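Long-range contacts in CELL division protein FTSZ (Haloferax volcanii, PDB 4B46), which controls cell shape as a tubulin-like GTP-binding protein and is essential for the rod-shaped cells that swim efficiently: residues Leu3-Phe8 with Ala100-Ser105; Leu296-Gly301 with Gly330-Pro335. One frame throughout, in Å; residues are numbered along the deposited sequence.

Contact 1: Leu3-Phe8 with Ala100-Ser105; sequences LAMIGF and AFLVVS
The central parallel strand pair of the Rossmann-like GTPase fold of the tubulin/FtsZ family brings Ala4 against Phe101, where strands 3-8 and 100-106 run side by side; the axes of segments 3-8 and 100-105 approach to 4.6 Å. Five backbone hydrogen bonds join them. Ala4 and Ile6 each use both N and O, giving to Ala100 O and Leu102 O and accepting from Leu102 N and Val104 N, and Phe8 N closes the ladder on Val104 O at 2.9 Å.

On the face carrying Ala4, Ile6 and Phe101, Ala4 CB lies oblique to the Phe101 ring, against its CD2-CE2 bond and 3.6 Å from CD2. Ile6 CD1 comes to the edge of the same ring, near its plane, 3.9 Å from Phe101 CD2. From outside the pair Tyr127 stacks on this ring, while helix 111-126 packs Leu119 on Ile6 and Phe8, and Ala116 on Val103 and Ser105.

The other face, with Leu3, Met5 and Leu102, is partly covered by helix 9-26, whose Val16 and Phe19 touch Met5. Both strands lead toward the nucleotide: Gly7 belongs to a glycine-rich strand-turn-helix consistent with a Rossmann-type GxGxxG, and Ser105 lies close to Gly112 of the GTP site. Met5 and Leu102 extend alongside each other from the sheet. Met5 CG sits beside its backbone N (chi1 -65°), the chain runs on extended from there, and its terminal CE lies 4.1 Å from Leu102 CD2.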
loop_
_atom_site.group_PDB
_atom_site.type_symbol
_atom_site.label_atom_id
_atom_site.label_comp_id
_atom_site.label_asym_id
_atom_site.label_seq_id
_atom_site.Cartn_x
_atom_site.Cartn_y
_atom_site.Cartn_z
ATOM N N LEU A 3 6.144 1.955 10.735
ATOM C CA LEU A 3 4.823 2.428 10.331
ATOM C C LEU A 3 3.760 2.221 11.396
ATOM O O LEU A 3 3.788 1.238 12.132
ATOM C CB LEU A 3 4.362 1.724 9.045
ATOM C CG LEU A 3 5.209 1.918 7.784
ATOM C CD1 LEU A 3 4.662 1.085 6.633
ATOM C CD2 LEU A 3 5.246 3.387 7.412
ATOM N N ALA A 4 2.824 3.162 11.461
ATOM C CA ALA A 4 1.538 2.931 12.108
ATOM C C ALA A 4 0.525 2.556 11.025
ATOM O O ALA A 4 0.111 3.398 10.230
ATOM C CB ALA A 4 1.093 4.174 12.854
ATOM N N MET A 5 0.137 1.287 10.980
ATOM C CA MET A 5 -0.802 0.823 9.973
ATOM C C MET A 5 -2.236 0.788 10.485
ATOM O O MET A 5 -2.508 0.206 11.536
ATOM C CB MET A 5 -0.441 -0.582 9.515
ATOM C CG MET A 5 0.876 -0.686 8.813
ATOM S SD MET A 5 0.847 -2.117 7.708
ATOM C CE MET A 5 2.499 -1.936 7.031
ATOM N N ILE A 6 -3.144 1.398 9.726
ATOM C CA ILE A 6 -4.572 1.316 10.027
ATOM C C ILE A 6 -5.321 0.726 8.843
ATOM O O ILE A 6 -5.343 1.314 7.761
ATOM C CB ILE A 6 -5.195 2.689 10.377
ATOM C CG1 ILE A 6 -4.417 3.363 11.517
ATOM C CG2 ILE A 6 -6.674 2.522 10.760
ATOM C CD1 ILE A 6 -3.516 4.467 11.064
ATOM N N GLY A 7 -5.913 -0.445 9.052
ATOM C CA GLY A 7 -6.753 -1.069 8.040
ATOM C C GLY A 7 -8.181 -0.583 8.201
ATOM O O GLY A 7 -8.707 -0.541 9.320
ATOM N N PHE A 8 -8.802 -0.204 7.088
ATOM C CA PHE A 8 -10.162 0.336 7.112
ATOM C C PHE A 8 -11.056 -0.523 6.224
ATOM O O PHE A 8 -10.762 -0.709 5.043
ATOM C CB PHE A 8 -10.175 1.792 6.623
ATOM C CG PHE A 8 -11.030 2.711 7.466
ATOM C CD1 PHE A 8 -12.406 2.559 7.506
ATOM C CD2 PHE A 8 -10.457 3.720 8.215
ATOM C CE1 PHE A 8 -13.198 3.404 8.277
ATOM C CE2 PHE A 8 -11.241 4.568 8.995
ATOM C CZ PHE A 8 -12.616 4.405 9.024
ATOM N N ALA A 100 5.922 7.118 9.789
ATOM C CA ALA A 100 4.760 7.492 8.993
ATOM C C ALA A 100 3.532 6.672 9.352
ATOM O O ALA A 100 3.647 5.600 9.947
ATOM C CB ALA A 100 5.075 7.336 7.485
ATOM N N PHE A 101 2.361 7.191 8.986
ATOM C CA PHE A 101 1.112 6.435 9.049
ATOM C C PHE A 101 0.832 5.835 7.681
ATOM O O PHE A 101 1.192 6.430 6.662
ATOM C CB PHE A 101 -0.050 7.351 9.423
ATOM C CG PHE A 101 -0.021 7.820 10.843
ATOM C CD1 PHE A 101 0.656 8.974 11.188
ATOM C CD2 PHE A 101 -0.679 7.101 11.830
ATOM C CE1 PHE A 101 0.683 9.407 12.505
ATOM C CE2 PHE A 101 -0.663 7.526 13.141
ATOM C CZ PHE A 101 0.013 8.679 13.480
ATOM N N LEU A 102 0.214 4.656 7.659
ATOM C CA LEU A 102 -0.277 4.063 6.417
ATOM C C LEU A 102 -1.737 3.610 6.573
ATOM O O LEU A 102 -2.053 2.714 7.369
ATOM C CB LEU A 102 0.598 2.890 5.973
ATOM C CG LEU A 102 0.194 2.224 4.658
ATOM C CD1 LEU A 102 0.476 3.147 3.470
ATOM C CD2 LEU A 102 0.902 0.887 4.475
ATOM N N VAL A 103 -2.621 4.240 5.811
ATOM C CA VAL A 103 -4.041 3.900 5.839
ATOM C C VAL A 103 -4.331 2.963 4.674
ATOM O O VAL A 103 -4.148 3.321 3.506
ATOM C CB VAL A 103 -4.921 5.165 5.763
ATOM C CG1 VAL A 103 -6.421 4.798 5.761
ATOM C CG2 VAL A 103 -4.586 6.092 6.923
ATOM N N VAL A 104 -4.738 1.743 5.003
ATOM C CA VAL A 104 -4.930 0.705 4.002
ATOM C C VAL A 104 -6.412 0.385 3.829
ATOM O O VAL A 104 -7.119 0.188 4.819
ATOM C CB VAL A 104 -4.199 -0.585 4.396
ATOM C CG1 VAL A 104 -4.313 -1.627 3.257
ATOM C CG2 VAL A 104 -2.734 -0.285 4.718
ATOM N N SER A 105 -6.867 0.297 2.578
ATOM C CA SER A 105 -8.284 0.100 2.307
ATOM C C SER A 105 -8.586 -0.318 0.877
ATOM O O SER A 105 -7.914 0.107 -0.063
ATOM C CB SER A 105 -9.031 1.395 2.580
ATOM O OG SER A 105 -10.409 1.195 2.396
#

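Contact 2: Leu296-Gly301 with Gly330-Pro335; sequences LLVLAG and GDYPIP
Val298 CG1 lies oblique to the Tyr332 ring, at its CD2-CE2 bond, 3.5 Å from CD2 and 3.6 Å from CE2. Tyr332 carries its CG beside the backbone N (chi1 -76°), and the ring borne on it presents that bond to the valine. On the sheet face of Val298 and Tyr332, Ala300 CB touches Tyr332 CB at 4.0 Å, and Ile334 CD1 reaches that alanine methyl more loosely.

Five backbone hydrogen bonds hold these groups in place. Gly330 N starts the series on Leu297 O at 3.1 Å. Leu299 gives its N to Gly330 O and takes Tyr332 N on its own O at 2.7 Å; Gly301 likewise bonds Tyr332 O and Ile334 N. The last of these carries the pairing past the end of strand 326-333, with Ile334 N standing 47° out of the plane of the Gly301 carbonyl.

Farther out, Tyr332 OH is hydrogen-bonded to Leu197 O, which fixes the far end of the ring, and Ile219 of helix 216-223 packs against the same side chain. The two parallel strands belong to a beta-alpha-beta unit in the C-terminal domain, connected through helix 308-322, whose Ile311 touches Asp331. Helix 265-280 meets Leu297 and Leu299, while strand 339-347 pairs with the other edge of strand 294-301.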
loop_
_atom_site.group_PDB
_atom_site.type_symbol
_atom_site.label_atom_id
_atom_site.label_comp_id
_atom_site.label_asym_id
_atom_site.label_seq_id
_atom_site.Cartn_x
_atom_site.Cartn_y
_atom_site.Cartn_z
ATOM N N LEU A 296 12.804 4.852 -6.595
ATOM C CA LEU A 296 13.664 4.314 -5.562
ATOM C C LEU A 296 13.826 2.836 -5.815
ATOM O O LEU A 296 12.843 2.111 -5.937
ATOM C CB LEU A 296 13.048 4.523 -4.180
ATOM C CG LEU A 296 13.729 3.796 -3.019
ATOM C CD1 LEU A 296 15.161 4.313 -2.753
ATOM C CD2 LEU A 296 12.888 3.909 -1.737
ATOM N N LEU A 297 15.075 2.399 -5.897
ATOM C CA LEU A 297 15.403 0.998 -6.073
ATOM C C LEU A 297 15.794 0.415 -4.727
ATOM O O LEU A 297 16.596 0.996 -3.996
ATOM C CB LEU A 297 16.571 0.852 -7.063
ATOM C CG LEU A 297 17.166 -0.543 -7.205
ATOM C CD1 LEU A 297 16.105 -1.527 -7.684
ATOM C CD2 LEU A 297 18.364 -0.518 -8.172
ATOM N N VAL A 298 15.230 -0.740 -4.405
ATOM C CA VAL A 298 15.560 -1.417 -3.169
ATOM C C VAL A 298 15.934 -2.866 -3.454
ATOM O O VAL A 298 15.145 -3.612 -4.037
ATOM C CB VAL A 298 14.371 -1.386 -2.184
ATOM C CG1 VAL A 298 14.713 -2.159 -0.916
ATOM C CG2 VAL A 298 13.989 0.052 -1.850
ATOM N N LEU A 299 17.139 -3.255 -3.045
ATOM C CA LEU A 299 17.584 -4.647 -3.140
ATOM C C LEU A 299 17.624 -5.255 -1.745
ATOM O O LEU A 299 18.261 -4.720 -0.861
ATOM C CB LEU A 299 18.978 -4.731 -3.763
ATOM C CG LEU A 299 19.107 -4.927 -5.272
ATOM C CD1 LEU A 299 18.523 -6.267 -5.702
ATOM C CD2 LEU A 299 18.434 -3.799 -6.012
ATOM N N ALA A 300 16.947 -6.375 -1.541
ATOM C CA ALA A 300 16.944 -7.013 -0.232
ATOM C C ALA A 300 17.465 -8.431 -0.345
ATOM O O ALA A 300 17.063 -9.179 -1.233
ATOM C CB ALA A 300 15.541 -7.008 0.357
ATOM N N GLY A 301 18.366 -8.801 0.555
ATOM C CA GLY A 301 18.929 -10.134 0.539
ATOM C C GLY A 301 20.141 -10.241 1.435
ATOM O O GLY A 301 20.517 -9.275 2.104
ATOM N N GLY A 330 19.393 1.682 -2.900
ATOM C CA GLY A 330 20.180 1.097 -1.834
ATOM C C GLY A 330 19.741 -0.320 -1.559
ATOM O O GLY A 330 18.927 -0.878 -2.300
ATOM N N ASP A 331 20.269 -0.918 -0.497
ATOM C CA ASP A 331 19.831 -2.264 -0.147
ATOM C C ASP A 331 19.388 -2.469 1.295
ATOM O O ASP A 331 19.619 -1.626 2.164
ATOM C CB ASP A 331 20.886 -3.305 -0.529
ATOM C CG ASP A 331 22.231 -3.016 0.071
ATOM O OD1 ASP A 331 22.288 -2.533 1.225
ATOM O OD2 ASP A 331 23.233 -3.274 -0.622
ATOM N N TYR A 332 18.730 -3.602 1.521
ATOM C CA TYR A 332 18.418 -4.079 2.858
ATOM C C TYR A 332 19.196 -5.364 3.083
ATOM O O TYR A 332 18.749 -6.442 2.688
ATOM C CB TYR A 332 16.922 -4.367 3.007
ATOM C CG TYR A 332 16.049 -3.146 3.151
ATOM C CD1 TYR A 332 16.430 -2.084 3.963
ATOM C CD2 TYR A 332 14.830 -3.064 2.491
ATOM C CE1 TYR A 332 15.621 -0.959 4.103
ATOM C CE2 TYR A 332 14.018 -1.944 2.618
ATOM C CZ TYR A 332 14.418 -0.897 3.425
ATOM O OH TYR A 332 13.604 0.203 3.559
ATOM N N PRO A 333 20.375 -5.255 3.700
ATOM C CA PRO A 333 21.143 -6.468 3.998
ATOM C C PRO A 333 20.432 -7.329 5.042
ATOM O O PRO A 333 20.133 -6.850 6.134
ATOM C CB PRO A 333 22.478 -5.926 4.530
ATOM C CG PRO A 333 22.203 -4.513 4.928
ATOM C CD PRO A 333 21.111 -4.023 4.031
ATOM N N ILE A 334 20.156 -8.582 4.694
ATOM C CA ILE A 334 19.441 -9.500 5.575
ATOM C C ILE A 334 20.184 -10.822 5.667
ATOM O O ILE A 334 20.018 -11.687 4.808
ATOM C CB ILE A 334 18.017 -9.786 5.059
ATOM C CG1 ILE A 334 17.223 -8.489 4.908
ATOM C CG2 ILE A 334 17.284 -10.749 5.990
ATOM C CD1 ILE A 334 15.832 -8.694 4.326
ATOM N N PRO A 335 21.018 -10.983 6.707
ATOM C CA PRO A 335 21.789 -12.221 6.863
ATOM C C PRO A 335 20.861 -13.427 7.003
ATOM O O PRO A 335 19.817 -13.327 7.655
ATOM C CB PRO A 335 22.570 -11.990 8.163
ATOM C CG PRO A 335 22.612 -10.501 8.329
ATOM C CD PRO A 335 21.306 -10.008 7.772
#

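How the contacts relate
Both contacts are parallel strand pairs, yet they serve different domains. Contact 1 lies in the GTPase domain and contact 2 in the C-terminal domain, with centres 23 Å apart and nearest atoms about 9 Å apart, so the two do not touch. From strand 100-106 the strand order of the GTPase domain's sheet passes 131-137 and 163-168, then runs on into the sheet of the C-terminal domain through 228-237 and 339-347 to reach 294-301. Contact 1 borders the nucleotide: the Ser105 side chain is about 5 Å from the bound GDP. Contact 2 lies away from the nucleotide site, and its strand 326-333 is outermost within this chain.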